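Local coordinates for protein TRAP dicarboxylate transporter-DctP subunit (Marinobacter aquaeolei, PDB 4PFI) that probably binds an organic acid in the periplasm and hands it to a TRAP membrane transporter for uptake, at residues 37-42 with 72-77; 172-177 with 192-197. All coordinates share one frame; numbering follows the deposited sequence.

Interaction 1 (37-42 with 72-77); sequences TWRFAL and DVFPYG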
# COMPACT_ATOMS: atom_id res chain seq x y z
N THR A 37 19.43 -10.48 17.31
CA THR A 37 18.06 -10.55 16.82
C THR A 37 17.51 -9.23 16.27
O THR A 37 17.61 -8.18 16.91
CB THR A 37 17.12 -11.05 17.92
OG1 THR A 37 17.08 -12.48 17.89
CG2 THR A 37 15.71 -10.51 17.73
N TRP A 38 16.94 -9.31 15.08
CA TRP A 38 16.25 -8.19 14.46
C TRP A 38 14.76 -8.51 14.51
O TRP A 38 14.35 -9.60 14.12
CB TRP A 38 16.71 -8.00 13.01
CG TRP A 38 18.08 -7.44 12.85
CD1 TRP A 38 19.00 -7.20 13.84
CD2 TRP A 38 18.71 -7.06 11.62
NE1 TRP A 38 20.16 -6.69 13.30
CE2 TRP A 38 20.01 -6.59 11.94
CE3 TRP A 38 18.31 -7.06 10.28
CZ2 TRP A 38 20.91 -6.13 10.97
CZ3 TRP A 38 19.20 -6.61 9.32
CH2 TRP A 38 20.49 -6.15 9.67
N ARG A 39 13.96 -7.56 14.99
CA ARG A 39 12.51 -7.75 15.10
C ARG A 39 11.78 -6.99 14.00
O ARG A 39 11.87 -5.76 13.93
CB ARG A 39 12.04 -7.23 16.46
CG ARG A 39 12.75 -7.86 17.63
CD ARG A 39 12.60 -7.01 18.88
NE ARG A 39 11.21 -6.79 19.26
CZ ARG A 39 10.43 -7.72 19.81
NH1 ARG A 39 10.91 -8.94 20.04
NH2 ARG A 39 9.17 -7.43 20.14
N PHE A 40 11.03 -7.72 13.18
CA PHE A 40 10.39 -7.19 11.98
C PHE A 40 8.86 -7.34 12.09
O PHE A 40 8.33 -8.43 11.96
CB PHE A 40 10.89 -7.98 10.76
CG PHE A 40 10.58 -7.33 9.43
CD1 PHE A 40 9.66 -6.31 9.32
CD2 PHE A 40 11.22 -7.76 8.27
CE1 PHE A 40 9.40 -5.73 8.10
CE2 PHE A 40 10.96 -7.18 7.05
CZ PHE A 40 10.04 -6.17 6.96
N ALA A 41 8.16 -6.24 12.31
CA ALA A 41 6.71 -6.28 12.48
C ALA A 41 5.95 -6.06 11.16
O ALA A 41 6.33 -5.24 10.34
CB ALA A 41 6.28 -5.23 13.51
N LEU A 42 4.85 -6.79 10.97
CA LEU A 42 4.05 -6.65 9.76
C LEU A 42 2.65 -6.12 10.09
O LEU A 42 2.10 -6.45 11.13
CB LEU A 42 3.88 -8.00 9.10
CG LEU A 42 5.12 -8.86 8.94
CD1 LEU A 42 4.68 -10.15 8.33
CD2 LEU A 42 6.16 -8.18 8.09
N ASP A 72 13.39 -12.24 13.59
CA ASP A 72 12.10 -12.69 14.07
C ASP A 72 11.02 -11.88 13.38
O ASP A 72 11.01 -10.65 13.47
CB ASP A 72 12.01 -12.58 15.59
CG ASP A 72 12.60 -13.79 16.29
OD1 ASP A 72 13.62 -14.33 15.80
OD2 ASP A 72 12.04 -14.22 17.32
N VAL A 73 10.16 -12.59 12.66
CA VAL A 73 9.06 -11.96 11.93
C VAL A 73 7.78 -12.02 12.75
O VAL A 73 7.38 -13.09 13.21
CB VAL A 73 8.85 -12.64 10.56
CG1 VAL A 73 7.58 -12.10 9.86
CG2 VAL A 73 10.06 -12.44 9.69
N PHE A 74 7.15 -10.86 12.90
CA PHE A 74 5.92 -10.71 13.67
C PHE A 74 4.75 -10.27 12.78
O PHE A 74 4.51 -9.08 12.58
CB PHE A 74 6.14 -9.70 14.80
CG PHE A 74 7.18 -10.13 15.80
CD1 PHE A 74 6.87 -11.04 16.80
CD2 PHE A 74 8.47 -9.66 15.73
CE1 PHE A 74 7.84 -11.46 17.71
CE2 PHE A 74 9.44 -10.07 16.64
CZ PHE A 74 9.12 -10.97 17.63
N PRO A 75 4.02 -11.25 12.24
CA PRO A 75 2.77 -10.98 11.51
C PRO A 75 1.67 -10.43 12.42
O PRO A 75 1.69 -10.63 13.63
CB PRO A 75 2.36 -12.36 10.97
CG PRO A 75 3.17 -13.37 11.76
CD PRO A 75 4.42 -12.67 12.18
N TYR A 76 0.73 -9.72 11.80
CA TYR A 76 -0.42 -9.13 12.47
C TYR A 76 -1.18 -10.11 13.37
O TYR A 76 -1.58 -11.19 12.94
CB TYR A 76 -1.37 -8.55 11.43
CG TYR A 76 -2.52 -7.80 12.04
CD1 TYR A 76 -2.42 -6.44 12.34
CD2 TYR A 76 -3.73 -8.44 12.33
CE1 TYR A 76 -3.47 -5.74 12.90
CE2 TYR A 76 -4.79 -7.75 12.88
CZ TYR A 76 -4.66 -6.39 13.17
OH TYR A 76 -5.73 -5.70 13.74
N GLY A 77 -1.36 -9.71 14.63
CA GLY A 77 -1.98 -10.57 15.63
C GLY A 77 -1.02 -10.95 16.74
O GLY A 77 -1.38 -10.96 17.91
O HOH W 1 3.02 -7.00 13.63
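Arg-39, Phe-40 and Ala-41 pair in parallel with Asp-72, Val-73 and Phe-74, the two strand axes 4.8 Å apart and inclined by 21°. Four backbone hydrogen bonds alternate along the pair. Asp-72 N gives to Trp-38 O, Phe-40 N to Asp-72 O, Phe-74 N to Phe-40 O, and Leu-42 N to Phe-74 O at 2.8 Å. Water 1 donates to both Leu-42 O and Phe-74 O at the strand ends. Strand 37-41, helix 49-65 and strand 70-74 form a beta-alpha-beta unit; strand 96-99 pairs with the other edge of strand 37-41.

Arg-39, Ala-41, Asp-72 and Phe-74 share one face of the sheet. There the Arg-39 chain bends at chi3 (59°), which brings its guanidinium back to the Phe-74 ring. Phe-74 CE2 lies over one face of the guanidinium, toward its rim. Arg-39 NH1 lies 3.6 Å from Phe-74 CZ, oblique to the ring, with the planes 46° apart. Arg-39 NE is hydrogen-bonded to Ser-93 O, which helps hold the group in place.

Phe-40 and Val-73 lie on the other face. Leu-42 CD1 meets Val-73 CG1 at 3.8 Å and also touches Pro-75 CA. Helix 49-65 covers Leu-42, and Phe-57 and Phe-98 meet the Phe-40 ring.

Interaction 2 (172-177 with 192-197); sequences SDFQGL and RSYGAD
Phe-174 and Tyr-194 lie side by side and point the same way, packed from their CB atoms outward. Phe-174 CB is 3.7 Å from Tyr-194 CB and also touches Tyr-194 O. Further out, Tyr-194 CD2 sits over one face of the Phe-174 ring, near its rim, 3.9 Å from Phe-174 CE2. The rings are oblique, with planes at 42° and centroids 5.3 Å apart. Both have CG beside the backbone N (chi1 -79° for Phe-174, -54° for Tyr-194), which sends the rings out together. Trp-162 and Phe-179 meet the Phe-174 ring edge-to-face. The Tyr-194 hydroxyl is hydrogen-bonded to His-117 ND1.

Gly-195 is the other main contributor. It has positive phi and ends helix 185-192 in a Schellman motif. This brings its carbonyl to the type II turn of Phe-174 to Leu-177, where Gly-176 N donates to Gly-195 O at 3.1 Å. Gln-175 CA adds a CH···O contact to the same oxygen. The type II turn and the Schellman motif precede strands 178-180 and 197-199, which pair in parallel. The bond from Asp-197 N to Leu-177 O, 2.8 Å long, leads into that pairing.

Ala-196 CB lies 3.5 Å from Leu-177 O and also packs against Phe-174 CD1. Water 2 donates to Tyr-194 O and takes a weak bond from Gln-175 NE2. The Asp-197 carboxylate forms a salt bridge with Arg-178.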
# COMPACT_ATOMS: atom_id res chain seq x y z
N SER A 172 -19.95 8.77 -12.83
CA SER A 172 -21.37 8.78 -12.56
C SER A 172 -21.83 7.56 -11.71
O SER A 172 -22.76 7.68 -10.91
CB SER A 172 -22.15 8.82 -13.87
OG SER A 172 -23.53 8.67 -13.59
N ASP A 173 -21.20 6.40 -11.89
CA ASP A 173 -21.54 5.20 -11.11
C ASP A 173 -21.23 5.31 -9.60
O ASP A 173 -21.77 4.54 -8.80
CB ASP A 173 -20.82 3.98 -11.68
CG ASP A 173 -21.33 3.58 -13.07
OD1 ASP A 173 -22.52 3.85 -13.37
OD2 ASP A 173 -20.54 3.01 -13.87
N PHE A 174 -20.38 6.25 -9.23
CA PHE A 174 -20.01 6.50 -7.84
C PHE A 174 -20.98 7.46 -7.13
O PHE A 174 -20.99 7.52 -5.90
CB PHE A 174 -18.59 7.09 -7.74
CG PHE A 174 -17.50 6.07 -7.87
CD1 PHE A 174 -17.09 5.35 -6.77
CD2 PHE A 174 -16.90 5.82 -9.09
CE1 PHE A 174 -16.10 4.39 -6.88
CE2 PHE A 174 -15.90 4.87 -9.21
CZ PHE A 174 -15.51 4.15 -8.11
N GLN A 175 -21.78 8.22 -7.89
CA GLN A 175 -22.67 9.24 -7.29
C GLN A 175 -23.58 8.69 -6.20
O GLN A 175 -24.37 7.78 -6.44
CB GLN A 175 -23.53 9.93 -8.36
CG GLN A 175 -22.85 11.12 -9.03
CD GLN A 175 -22.89 12.38 -8.17
OE1 GLN A 175 -23.60 12.43 -7.16
NE2 GLN A 175 -22.10 13.39 -8.56
N GLY A 176 -23.45 9.25 -4.99
CA GLY A 176 -24.29 8.89 -3.86
C GLY A 176 -23.87 7.62 -3.11
O GLY A 176 -24.49 7.26 -2.11
N LEU A 177 -22.82 6.96 -3.60
CA LEU A 177 -22.35 5.69 -3.03
C LEU A 177 -21.53 5.90 -1.78
O LEU A 177 -20.60 6.70 -1.78
CB LEU A 177 -21.48 4.95 -4.05
CG LEU A 177 -22.17 3.76 -4.73
CD1 LEU A 177 -23.55 4.16 -5.23
CD2 LEU A 177 -21.30 3.23 -5.85
N ARG A 192 -14.23 11.09 -3.49
CA ARG A 192 -15.14 12.20 -3.41
C ARG A 192 -15.16 12.90 -4.77
O ARG A 192 -16.18 13.41 -5.20
CB ARG A 192 -14.72 13.16 -2.31
CG ARG A 192 -15.79 14.07 -1.84
CD ARG A 192 -15.26 14.94 -0.69
NE ARG A 192 -15.22 14.24 0.62
CZ ARG A 192 -14.12 13.98 1.34
NH1 ARG A 192 -12.91 14.33 0.92
NH2 ARG A 192 -14.22 13.35 2.50
N SER A 193 -14.03 12.91 -5.47
CA SER A 193 -13.97 13.52 -6.81
C SER A 193 -14.96 12.88 -7.79
O SER A 193 -15.48 13.55 -8.65
CB SER A 193 -12.57 13.41 -7.40
OG SER A 193 -11.61 14.02 -6.59
N TYR A 194 -15.18 11.58 -7.65
CA TYR A 194 -16.12 10.85 -8.51
C TYR A 194 -17.56 11.02 -8.04
O TYR A 194 -18.49 10.57 -8.71
CB TYR A 194 -15.76 9.36 -8.55
CG TYR A 194 -14.32 9.09 -8.95
CD1 TYR A 194 -13.64 9.96 -9.81
CD2 TYR A 194 -13.64 7.99 -8.46
CE1 TYR A 194 -12.33 9.74 -10.18
CE2 TYR A 194 -12.33 7.76 -8.81
CZ TYR A 194 -11.68 8.65 -9.67
OH TYR A 194 -10.39 8.40 -10.03
N GLY A 195 -17.74 11.67 -6.90
CA GLY A 195 -19.05 11.94 -6.36
C GLY A 195 -19.50 10.89 -5.35
O GLY A 195 -20.69 10.70 -5.16
N ALA A 196 -18.55 10.20 -4.72
CA ALA A 196 -18.92 9.24 -3.68
C ALA A 196 -18.96 9.94 -2.32
O ALA A 196 -18.51 11.08 -2.20
CB ALA A 196 -17.93 8.07 -3.64
N ASP A 197 -19.52 9.27 -1.32
CA ASP A 197 -19.36 9.68 0.08
C ASP A 197 -18.41 8.67 0.72
O ASP A 197 -18.83 7.57 1.08
CB ASP A 197 -20.69 9.68 0.85
CG ASP A 197 -20.50 9.92 2.34
OD1 ASP A 197 -19.49 10.57 2.73
OD2 ASP A 197 -21.35 9.47 3.14
O HOH W 2 -19.91 11.88 -10.58

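In the fold
Interactions 1 and 2 lie on opposite sides of the chain's centre, with their own centres 39 Å apart and their nearest atoms about 23 Å apart. Both are partly buried, but four of the eleven touching residues of interaction 1 are buried against two of eight in interaction 2, which also lies farther from the chain's centre (about 23 Å against 18 Å, centre to centre). Interaction 1 lies within the pair 37-41 with 70-74; interaction 2 lies at the entrance to the pair 178-180 with 197-199. Interaction 1 relies on four repeated strand bonds; interaction 2 has two, with turns holding glycine at positive phi and an aromatic pair. A water bridges each contact, though in interaction 2 one of its two bonds is weak.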